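Long-range contacts in neuraminidase (Influenza A virus, PDB 4GDJ), which has the sialidase beta-propeller fold and is predicted to cleave terminal sialic acids, although its putative active site has diverged: residues K55-Y60 against S78-P83; P98-S103 against V115-D120; E151-E156 against C202-N207; F160-D165 against I195-S200. One frame throughout, in Å; residues are numbered along the deposited sequence.

Contact 1 (K55-Y60 against S78-P83)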
# COMPACT_ATOMS: atom_id res chain seq x y z
N LYS A 55 -13.67 -2.94 -2.20
CA LYS A 55 -12.64 -3.81 -1.67
C LYS A 55 -12.21 -4.71 -2.79
O LYS A 55 -13.05 -5.41 -3.39
CB LYS A 55 -13.15 -4.68 -0.52
CG LYS A 55 -13.24 -3.96 0.79
CD LYS A 55 -13.94 -4.81 1.87
CE LYS A 55 -15.38 -5.13 1.51
NZ LYS A 55 -15.96 -6.14 2.44
N PHE A 56 -10.91 -4.66 -3.08
CA PHE A 56 -10.26 -5.60 -3.99
C PHE A 56 -9.49 -6.58 -3.14
O PHE A 56 -8.81 -6.18 -2.19
CB PHE A 56 -9.32 -4.86 -4.94
CG PHE A 56 -10.02 -4.03 -5.97
CD1 PHE A 56 -10.40 -2.73 -5.69
CD2 PHE A 56 -10.28 -4.53 -7.25
CE1 PHE A 56 -11.07 -1.95 -6.63
CE2 PHE A 56 -10.93 -3.76 -8.20
CZ PHE A 56 -11.31 -2.45 -7.89
N PHE A 57 -9.58 -7.88 -3.45
CA PHE A 57 -8.93 -8.87 -2.61
C PHE A 57 -8.66 -10.16 -3.38
O PHE A 57 -9.27 -10.43 -4.39
CB PHE A 57 -9.76 -9.18 -1.36
CG PHE A 57 -11.09 -9.78 -1.65
CD1 PHE A 57 -12.17 -8.98 -1.98
CD2 PHE A 57 -11.27 -11.15 -1.62
CE1 PHE A 57 -13.39 -9.51 -2.27
CE2 PHE A 57 -12.51 -11.71 -1.92
CZ PHE A 57 -13.57 -10.88 -2.23
N ILE A 58 -7.70 -10.91 -2.87
CA ILE A 58 -7.41 -12.24 -3.34
C ILE A 58 -8.24 -13.25 -2.58
O ILE A 58 -8.10 -13.41 -1.35
CB ILE A 58 -5.93 -12.59 -3.18
CG1 ILE A 58 -5.04 -11.56 -3.87
CG2 ILE A 58 -5.69 -14.00 -3.74
CD1 ILE A 58 -5.25 -11.45 -5.34
N ALA A 59 -9.11 -13.94 -3.31
CA ALA A 59 -9.94 -14.99 -2.72
C ALA A 59 -9.24 -16.32 -2.92
O ALA A 59 -8.85 -16.66 -4.02
CB ALA A 59 -11.32 -15.03 -3.40
N TYR A 60 -9.11 -17.09 -1.85
CA TYR A 60 -8.37 -18.34 -1.91
C TYR A 60 -9.20 -19.55 -1.46
O TYR A 60 -8.66 -20.63 -1.33
CB TYR A 60 -7.10 -18.23 -1.05
CG TYR A 60 -7.35 -18.01 0.44
CD1 TYR A 60 -7.48 -16.74 0.95
CD2 TYR A 60 -7.41 -19.09 1.33
CE1 TYR A 60 -7.69 -16.52 2.29
CE2 TYR A 60 -7.61 -18.87 2.69
CZ TYR A 60 -7.75 -17.59 3.16
OH TYR A 60 -7.96 -17.33 4.50
N SER A 78 -7.82 -15.86 -6.98
CA SER A 78 -8.36 -14.93 -7.95
C SER A 78 -8.60 -13.60 -7.29
O SER A 78 -8.98 -13.53 -6.12
CB SER A 78 -9.70 -15.43 -8.46
OG SER A 78 -9.55 -16.59 -9.22
N LEU A 79 -8.38 -12.54 -8.06
CA LEU A 79 -8.75 -11.20 -7.67
C LEU A 79 -10.26 -11.08 -7.75
O LEU A 79 -10.86 -11.43 -8.76
CB LEU A 79 -8.11 -10.19 -8.61
CG LEU A 79 -8.52 -8.74 -8.38
CD1 LEU A 79 -8.08 -8.25 -6.99
CD2 LEU A 79 -7.91 -7.90 -9.46
N TYR A 80 -10.86 -10.62 -6.67
CA TYR A 80 -12.29 -10.31 -6.59
C TYR A 80 -12.47 -8.86 -6.14
O TYR A 80 -11.56 -8.24 -5.61
CB TYR A 80 -12.98 -11.19 -5.54
CG TYR A 80 -13.45 -12.54 -6.02
CD1 TYR A 80 -12.56 -13.55 -6.28
CD2 TYR A 80 -14.80 -12.80 -6.21
CE1 TYR A 80 -12.99 -14.79 -6.73
CE2 TYR A 80 -15.24 -14.03 -6.64
CZ TYR A 80 -14.33 -15.02 -6.91
OH TYR A 80 -14.78 -16.24 -7.35
N LYS A 81 -13.67 -8.36 -6.33
CA LYS A 81 -14.03 -7.00 -5.99
C LYS A 81 -15.44 -6.97 -5.35
O LYS A 81 -16.35 -7.68 -5.79
CB LYS A 81 -13.95 -6.18 -7.27
CG LYS A 81 -14.65 -4.91 -7.31
CD LYS A 81 -14.66 -4.38 -8.70
CE LYS A 81 -15.66 -3.23 -8.82
NZ LYS A 81 -15.55 -2.48 -10.10
N THR A 82 -15.60 -6.16 -4.32
CA THR A 82 -16.86 -6.09 -3.59
C THR A 82 -17.12 -4.66 -3.16
O THR A 82 -16.20 -4.00 -2.66
CB THR A 82 -16.79 -6.87 -2.27
OG1 THR A 82 -16.36 -8.21 -2.52
CG2 THR A 82 -18.14 -6.88 -1.59
N PRO A 83 -18.36 -4.20 -3.29
CA PRO A 83 -18.74 -2.89 -2.73
C PRO A 83 -18.38 -2.79 -1.26
O PRO A 83 -18.59 -3.73 -0.47
CB PRO A 83 -20.26 -2.86 -2.89
CG PRO A 83 -20.54 -3.82 -4.03
CD PRO A 83 -19.49 -4.88 -3.95
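Lys55 to Ala59 pair with Ser78 to Thr82 as the two middle strands of a four-stranded antiparallel blade of the beta propeller. The hydrogen-bonded pairs are Lys55-Thr82, Phe57-Tyr80 and Ala59-Ser78, each joined by two backbone bonds. The bond from Tyr80 N to Phe57 O is 2.8 Å and almost straight at 172°. At the end of the ladder, Ser78 N to Ala59 O stretches to 3.2 Å.

On one face, Phe57 CG lies between the backbone N and carbonyl carbon (chi1 63°), which brings the ring under Tyr80 CB, 3.8 Å from the Phe57 ring centroid. Thr82 OG1 meets the edge of the same ring, 3.3 Å from Phe57 CE1. The Tyr80 and Phe57 rings are near parallel but slid apart. Ala59 CB comes obliquely to Tyr80 CD1 at 3.5 Å.

On the other face, the extended Lys81 chain runs alongside Phe56, with Lys81 CG over one ring face, toward the rim. Lys81 CD is 3.8 Å from Phe56 CE2.

Thr82 OG1 has its polar partners in Ser93 and Asn88. Strands 39-48 and 94-98 flank the pair, and the face bearing Phe56 and Leu79 packs on Trp111, Val113 and Val115 of strand 111-117.

Contact 2 (P98-S103 against V115-D120)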
# COMPACT_ATOMS: atom_id res chain seq x y z
N PRO A 98 -7.67 -14.54 -12.38
CA PRO A 98 -6.86 -15.39 -11.51
C PRO A 98 -5.56 -14.67 -11.16
O PRO A 98 -5.03 -13.94 -12.01
CB PRO A 98 -6.56 -16.62 -12.39
CG PRO A 98 -7.53 -16.54 -13.50
CD PRO A 98 -7.73 -15.08 -13.74
N GLY A 99 -5.06 -14.86 -9.95
CA GLY A 99 -3.77 -14.30 -9.59
C GLY A 99 -3.58 -14.26 -8.10
O GLY A 99 -4.53 -14.49 -7.33
N ARG A 100 -2.37 -13.90 -7.68
CA ARG A 100 -2.03 -13.96 -6.28
C ARG A 100 -1.58 -12.63 -5.68
O ARG A 100 -1.43 -12.54 -4.49
CB ARG A 100 -0.95 -15.02 -6.05
CG ARG A 100 0.36 -14.65 -6.67
CD ARG A 100 1.44 -15.63 -6.23
NE ARG A 100 1.22 -16.92 -6.83
CZ ARG A 100 1.67 -17.26 -8.04
NH1 ARG A 100 2.40 -16.40 -8.74
NH2 ARG A 100 1.42 -18.47 -8.53
N SER A 101 -1.35 -11.62 -6.50
CA SER A 101 -1.25 -10.28 -6.00
C SER A 101 -1.90 -9.34 -7.00
O SER A 101 -2.14 -9.73 -8.14
CB SER A 101 0.20 -9.89 -5.70
OG SER A 101 0.96 -9.65 -6.86
N SER A 102 -2.17 -8.11 -6.60
CA SER A 102 -2.87 -7.20 -7.47
C SER A 102 -2.72 -5.71 -7.12
O SER A 102 -2.16 -5.31 -6.08
CB SER A 102 -4.36 -7.56 -7.48
OG SER A 102 -5.01 -7.11 -6.31
N SER A 103 -3.20 -4.91 -8.05
CA SER A 103 -3.35 -3.47 -7.85
C SER A 103 -4.51 -3.06 -8.75
O SER A 103 -4.83 -3.74 -9.71
CB SER A 103 -2.05 -2.73 -8.17
OG SER A 103 -2.15 -1.37 -7.83
N VAL A 115 -2.97 -8.08 -12.24
CA VAL A 115 -2.76 -9.23 -11.36
C VAL A 115 -1.46 -9.93 -11.75
O VAL A 115 -1.06 -9.87 -12.90
CB VAL A 115 -3.90 -10.24 -11.47
CG1 VAL A 115 -5.19 -9.62 -11.04
CG2 VAL A 115 -4.00 -10.78 -12.90
N SER A 116 -0.80 -10.56 -10.79
CA SER A 116 0.35 -11.38 -11.11
C SER A 116 -0.02 -12.84 -11.00
O SER A 116 -0.86 -13.24 -10.19
CB SER A 116 1.51 -11.14 -10.16
OG SER A 116 1.15 -11.54 -8.84
N ASN A 117 0.67 -13.66 -11.78
CA ASN A 117 0.42 -15.08 -11.75
C ASN A 117 1.64 -15.79 -12.34
O ASN A 117 2.58 -15.15 -12.83
CB ASN A 117 -0.84 -15.43 -12.55
CG ASN A 117 -1.48 -16.73 -12.11
OD1 ASN A 117 -1.11 -17.30 -11.09
ND2 ASN A 117 -2.47 -17.19 -12.86
N GLY A 118 1.63 -17.11 -12.28
CA GLY A 118 2.74 -17.89 -12.82
C GLY A 118 3.82 -18.02 -11.77
O GLY A 118 3.66 -17.51 -10.66
N ARG A 119 4.92 -18.69 -12.10
CA ARG A 119 6.03 -18.86 -11.15
C ARG A 119 7.40 -18.55 -11.76
O ARG A 119 7.67 -18.82 -12.96
CB ARG A 119 6.06 -20.30 -10.65
CG ARG A 119 4.75 -20.84 -10.16
CD ARG A 119 4.44 -20.43 -8.73
NE ARG A 119 3.42 -21.31 -8.14
CZ ARG A 119 2.75 -21.05 -7.02
NH1 ARG A 119 2.97 -19.92 -6.34
NH2 ARG A 119 1.85 -21.93 -6.57
N ASP A 120 8.27 -18.00 -10.93
CA ASP A 120 9.67 -17.83 -11.30
C ASP A 120 9.82 -17.02 -12.54
O ASP A 120 9.24 -15.94 -12.65
CB ASP A 120 10.31 -19.19 -11.52
CG ASP A 120 10.12 -20.10 -10.35
OD1 ASP A 120 10.12 -19.58 -9.20
OD2 ASP A 120 9.95 -21.33 -10.57
O HOH W 1 3.15 -13.09 -7.88
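Ser101 to Ser103 run antiparallel to Val115 to Asn117, at 159°, with Ser102 and Val115 as a non-hydrogen-bonded pair. Ser116 N donates to Ser101 O at 3.1 Å, and Arg100 N donates to Ser116 O at 3.0 Å. Gly99 CA packs against the same Ser116 carbonyl.

The two serine hydroxyls meet directly, with Ser101 OG 2.7 Å from Ser116 OG. Either could be the donor. Ser101 OG is also bonded to Leu147 N, and Ser116 OG to a water at 2.7 Å. On the other face Val115 CG2 presses on Pro98 O at 3.4 Å, while Val115 CG1 meets Ser102 CB. Ser102 OG turns to Tyr45 OH.

Strands 101-106 and 111-117 form a beta hairpin. It opens a propeller blade. Pro98 ends the last strand of the preceding blade, and Gly99 and Arg100 carry the chain over.

Beyond the hairpin, the Arg100 chain bends at chi3 (70°) and lays its guanidinium beside Gly118. Arg100 NH1 donates to Gly118 O at 2.6 Å, in the carbonyl plane and close to the guanidinium plane. Arg100 NH2 adds a weak bond to the same oxygen. Asn117 OD1 lies over one guanidinium face, 3.8 Å from Arg100 NH2. Arg119 lies over the opposite face with its own guanidinium nearly parallel, but it is poorly ordered and this approach of like charges is doubtful.

Contact 3 (E151-E156 against C202-N207)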
# COMPACT_ATOMS: atom_id res chain seq x y z
N GLU A 151 -3.95 0.29 -3.94
CA GLU A 151 -4.38 0.88 -5.19
C GLU A 151 -3.21 1.49 -5.92
O GLU A 151 -2.28 1.96 -5.28
CB GLU A 151 -5.51 1.92 -4.99
CG GLU A 151 -5.08 3.25 -4.44
CD GLU A 151 -6.22 4.30 -4.43
OE1 GLU A 151 -7.32 4.03 -4.97
OE2 GLU A 151 -6.01 5.41 -3.88
N CYS A 152 -3.24 1.46 -7.25
CA CYS A 152 -2.26 2.19 -8.02
C CYS A 152 -2.77 3.64 -8.13
O CYS A 152 -3.86 3.96 -7.62
CB CYS A 152 -2.01 1.52 -9.38
SG CYS A 152 -3.47 0.98 -10.28
N ILE A 153 -1.97 4.54 -8.69
CA ILE A 153 -2.23 6.00 -8.60
C ILE A 153 -2.34 6.57 -10.00
O ILE A 153 -1.42 6.43 -10.80
CB ILE A 153 -1.09 6.73 -7.87
CG1 ILE A 153 -0.95 6.27 -6.44
CG2 ILE A 153 -1.32 8.25 -7.90
CD1 ILE A 153 -2.21 6.44 -5.61
N CYS A 154 -3.48 7.15 -10.30
CA CYS A 154 -3.76 7.72 -11.60
C CYS A 154 -3.74 9.22 -11.49
O CYS A 154 -4.38 9.74 -10.62
CB CYS A 154 -5.14 7.30 -12.07
SG CYS A 154 -5.19 5.54 -12.49
N VAL A 155 -3.01 9.88 -12.38
CA VAL A 155 -2.91 11.32 -12.44
C VAL A 155 -3.07 11.75 -13.90
O VAL A 155 -2.24 11.41 -14.73
CB VAL A 155 -1.53 11.77 -11.98
CG1 VAL A 155 -1.32 13.24 -12.31
CG2 VAL A 155 -1.35 11.50 -10.50
N GLU A 156 -4.15 12.45 -14.22
CA GLU A 156 -4.38 12.95 -15.57
C GLU A 156 -4.29 11.84 -16.62
O GLU A 156 -3.58 11.96 -17.61
CB GLU A 156 -3.38 14.05 -15.89
CG GLU A 156 -3.59 15.31 -15.02
CD GLU A 156 -2.54 16.39 -15.24
OE1 GLU A 156 -1.50 16.12 -15.91
OE2 GLU A 156 -2.74 17.52 -14.75
N CYS A 202 0.59 3.91 -1.69
CA CYS A 202 0.85 5.21 -2.30
C CYS A 202 -0.38 6.12 -2.25
O CYS A 202 -1.51 5.65 -2.19
CB CYS A 202 1.22 5.03 -3.76
SG CYS A 202 2.57 3.86 -4.07
N TYR A 203 -0.13 7.43 -2.29
CA TYR A 203 -1.19 8.41 -2.45
C TYR A 203 -0.58 9.53 -3.24
O TYR A 203 0.62 9.56 -3.43
CB TYR A 203 -1.75 8.92 -1.10
CG TYR A 203 -0.73 9.67 -0.32
CD1 TYR A 203 0.20 9.01 0.48
CD2 TYR A 203 -0.66 11.05 -0.42
CE1 TYR A 203 1.14 9.69 1.16
CE2 TYR A 203 0.29 11.75 0.28
CZ TYR A 203 1.18 11.08 1.07
OH TYR A 203 2.14 11.79 1.74
N THR A 204 -1.40 10.46 -3.71
CA THR A 204 -0.88 11.59 -4.44
C THR A 204 -1.45 12.90 -3.90
O THR A 204 -2.63 13.00 -3.61
CB THR A 204 -1.18 11.48 -5.95
OG1 THR A 204 -0.56 12.57 -6.65
CG2 THR A 204 -2.65 11.45 -6.24
N ILE A 205 -0.57 13.88 -3.78
CA ILE A 205 -0.94 15.25 -3.44
C ILE A 205 -0.08 16.19 -4.29
O ILE A 205 1.13 16.06 -4.32
CB ILE A 205 -0.71 15.54 -1.98
CG1 ILE A 205 -1.71 14.77 -1.14
CG2 ILE A 205 -0.84 17.04 -1.71
CD1 ILE A 205 -1.50 14.92 0.36
N ASN A 206 -0.73 17.10 -5.01
CA ASN A 206 -0.02 18.10 -5.81
C ASN A 206 0.88 17.51 -6.89
O ASN A 206 2.02 17.91 -7.06
CB ASN A 206 0.80 19.00 -4.89
CG ASN A 206 -0.08 19.96 -4.08
OD1 ASN A 206 -1.18 20.35 -4.51
ND2 ASN A 206 0.39 20.33 -2.89
N ASN A 207 0.32 16.57 -7.64
CA ASN A 207 1.06 15.78 -8.63
C ASN A 207 2.45 15.25 -8.20
O ASN A 207 3.28 14.90 -9.03
CB ASN A 207 1.14 16.52 -9.98
CG ASN A 207 -0.23 16.70 -10.64
OD1 ASN A 207 -1.19 15.99 -10.31
ND2 ASN A 207 -0.32 17.63 -11.57
O HOH W 2 -4.13 6.46 -2.32
O HOH W 3 -2.04 2.62 -2.65
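Apolar packing between Ile153, Val155, Cys202 and Thr204 carries most of this contact. Ile153 CG1 lies 3.7 Å from Cys202 CB. Its CD1 reaches further, over the backbone of Cys202 and Tyr203, and comes 3.6 Å from Cys202 O. The other branch, Ile153 CG2, is anti to the backbone N and rests on both Thr204 CB and CG2, 3.8 Å from the former. Val155 also splits its methyls between two partners. Val155 CG2 faces Thr204, and Val155 CG1 touches Asn207 OD1 at 3.4 Å, though Asn207 is poorly ordered.

The backbones are too far apart for a ladder. Strands 153-155 and 202-205 run nearly parallel, at 22°, with their axes 7.6 Å apart. They belong to the first strands of two successive propeller blades, so the side chains between them fill the seam where blade meets blade.

Two waters bridge Glu151 and Cys202 at one end of the contact. One water is 2.7 Å from Glu151 OE2 and also within bonding distance of Cys202 O. A second lies 2.7 Å from Glu151 O and accepts from Cys202 N at 3.1 Å. The Glu151 carboxylate has further partners in Ser47 OG and Gln325 N, and Thr204 OG1 is bonded to Leu208 O.

Three cysteines of the two segments are in disulfides, none of them between the segments. Cys202 is joined to Cys211 on the next strand of its own blade, and Cys154 to Cys159 across a tight hairpin. Cys152 reaches back to Cys105 in the preceding blade.

Contact 4 (F160-D165 against I195-S200)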
# COMPACT_ATOMS: atom_id res chain seq x y z
N PHE A 160 0.19 4.82 -12.32
CA PHE A 160 1.52 4.47 -11.91
C PHE A 160 1.40 3.36 -10.89
O PHE A 160 0.56 3.43 -10.00
CB PHE A 160 2.22 5.68 -11.28
CG PHE A 160 2.39 6.83 -12.25
CD1 PHE A 160 1.37 7.75 -12.42
CD2 PHE A 160 3.53 6.96 -13.01
CE1 PHE A 160 1.50 8.80 -13.32
CE2 PHE A 160 3.66 8.00 -13.94
CZ PHE A 160 2.64 8.91 -14.09
N VAL A 161 2.25 2.36 -11.01
CA VAL A 161 2.21 1.24 -10.08
C VAL A 161 3.61 0.77 -9.86
O VAL A 161 4.41 0.79 -10.78
CB VAL A 161 1.37 0.06 -10.65
CG1 VAL A 161 1.97 -0.46 -11.89
CG2 VAL A 161 1.24 -1.04 -9.65
N LEU A 162 3.90 0.35 -8.64
CA LEU A 162 5.19 -0.24 -8.28
C LEU A 162 5.15 -1.74 -8.43
O LEU A 162 4.24 -2.39 -7.95
CB LEU A 162 5.53 0.05 -6.81
CG LEU A 162 6.65 1.08 -6.84
CD1 LEU A 162 5.88 2.39 -6.82
CD2 LEU A 162 7.69 0.93 -5.76
N VAL A 163 6.16 -2.29 -9.06
CA VAL A 163 6.21 -3.73 -9.34
C VAL A 163 7.54 -4.23 -8.81
O VAL A 163 8.56 -3.62 -9.05
CB VAL A 163 6.14 -3.96 -10.85
CG1 VAL A 163 6.44 -5.43 -11.23
CG2 VAL A 163 4.77 -3.52 -11.37
N SER A 164 7.53 -5.34 -8.08
CA SER A 164 8.76 -5.91 -7.57
C SER A 164 9.08 -7.27 -8.21
O SER A 164 8.18 -7.97 -8.70
CB SER A 164 8.66 -6.03 -6.04
OG SER A 164 8.33 -4.74 -5.48
N ASP A 165 10.36 -7.63 -8.19
CA ASP A 165 10.83 -8.84 -8.88
C ASP A 165 12.04 -9.33 -8.11
O ASP A 165 12.57 -8.63 -7.23
CB ASP A 165 11.13 -8.46 -10.32
CG ASP A 165 11.44 -9.67 -11.25
OD1 ASP A 165 11.55 -10.83 -10.82
OD2 ASP A 165 11.61 -9.41 -12.46
N ILE A 195 18.47 -1.93 0.41
CA ILE A 195 17.15 -2.04 1.05
C ILE A 195 16.22 -2.98 0.28
O ILE A 195 16.60 -3.53 -0.73
CB ILE A 195 16.45 -0.68 1.18
CG1 ILE A 195 16.06 -0.13 -0.18
CG2 ILE A 195 17.33 0.29 1.93
CD1 ILE A 195 15.13 1.12 -0.12
N ASN A 196 15.00 -3.13 0.78
CA ASN A 196 13.96 -3.91 0.13
C ASN A 196 12.70 -3.08 0.27
O ASN A 196 12.50 -2.43 1.30
CB ASN A 196 13.85 -5.26 0.82
CG ASN A 196 12.63 -6.02 0.43
OD1 ASN A 196 11.75 -6.25 1.26
ND2 ASN A 196 12.56 -6.43 -0.84
N PHE A 197 11.85 -3.06 -0.76
CA PHE A 197 10.75 -2.11 -0.85
C PHE A 197 9.49 -2.83 -1.37
O PHE A 197 9.05 -2.62 -2.50
CB PHE A 197 11.12 -0.93 -1.77
CG PHE A 197 10.31 0.34 -1.52
CD1 PHE A 197 9.01 0.47 -1.96
CD2 PHE A 197 10.87 1.41 -0.84
CE1 PHE A 197 8.29 1.66 -1.74
CE2 PHE A 197 10.15 2.58 -0.62
CZ PHE A 197 8.86 2.69 -1.07
N GLU A 198 8.91 -3.66 -0.52
CA GLU A 198 7.74 -4.46 -0.85
C GLU A 198 6.47 -3.74 -0.42
O GLU A 198 6.53 -2.78 0.35
CB GLU A 198 7.80 -5.81 -0.15
CG GLU A 198 9.02 -6.66 -0.51
CD GLU A 198 9.08 -7.15 -1.99
OE1 GLU A 198 8.04 -7.36 -2.67
OE2 GLU A 198 10.22 -7.32 -2.46
N TYR A 199 5.33 -4.21 -0.93
CA TYR A 199 4.02 -3.79 -0.43
C TYR A 199 3.84 -2.28 -0.45
O TYR A 199 3.24 -1.68 0.45
CB TYR A 199 3.81 -4.29 1.00
CG TYR A 199 4.09 -5.75 1.26
CD1 TYR A 199 3.86 -6.74 0.29
CD2 TYR A 199 4.58 -6.15 2.49
CE1 TYR A 199 4.12 -8.09 0.57
CE2 TYR A 199 4.83 -7.46 2.77
CZ TYR A 199 4.62 -8.42 1.82
OH TYR A 199 4.89 -9.71 2.21
N SER A 200 4.32 -1.67 -1.50
CA SER A 200 4.26 -0.24 -1.62
C SER A 200 2.80 0.28 -1.51
O SER A 200 1.91 -0.22 -2.15
CB SER A 200 4.94 0.13 -2.97
OG SER A 200 4.83 1.50 -3.24
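Leu162 is the apolar centre of the contact and meets both Phe197 and Ser200. Leu162 CD2 approaches the Phe197 ring obliquely, 4.0 Å from Phe197 CD1. Leu162 CB packs on Ser200 CB at 3.9 Å, and Leu162 CD1 lies 3.8 Å from Ser200 OG.

Two residues further along strand 158-165, Ser164 meets Glu198. Ser164 CB is 3.7 Å from Glu198 OE1, and Ser164 OG is 3.7 Å from Phe197 O. The CB of Glu198 points away from the strand. Its chain bends at chi2 (-65°), which swings the carboxylate back toward Ser164.

In the next shell, Asn196 ND2 donates to the anti lone pair of Glu198 OE2 at 3.0 Å. Arg146 makes a salt bridge to the same oxygen. Ser164 OG is bonded to His174 ND1 on the neighbouring strand. Asn196 OD1 accepts from Leu216 N, which fixes the amide. Leu225 packs on both Leu162 and Phe197.

The segment 195-200 belongs to the link from the outer strand of one blade to the first strand of the next, and it turns a corner at Tyr199. A bound calcium ion lies about 9 Å from the Glu198 side chain.

The contact itself is van der Waals packing, and the buried Ser200 OG has no polar partner. No hydrogen bond joins Glu198 to Ser164. Arg146 and Asn196 hold Glu198 OE2, and Arg146 also bonds the strand backbone at Ser164, which ties the carboxylate to the strand indirectly.

Contacts 1 and 2 follow one another round the propeller, and contacts 3 and 4 lie together at a seam further round. Contact 1 lies within a blade, and contact 2 holds the hairpin that starts the next one. Their centres are 13 Å apart, and Leu79 CD2 packs on Val115 CG1 at 3.6 Å across the seam. Contact 2 reaches contact 3 through Ser103 OG, 3.1 Å from Cys152 N. Contacts 3 and 4 share a sheet: Phe160 N probably donates to Ile153 O at 2.7 Å. Both contacts join that blade to the chain entering the next one, with centres 16 Å apart. In contact 4 the Glu198 side chain is about 9 Å from the bound calcium ion, while contacts 1, 2 and 3 are packing away from the calcium site.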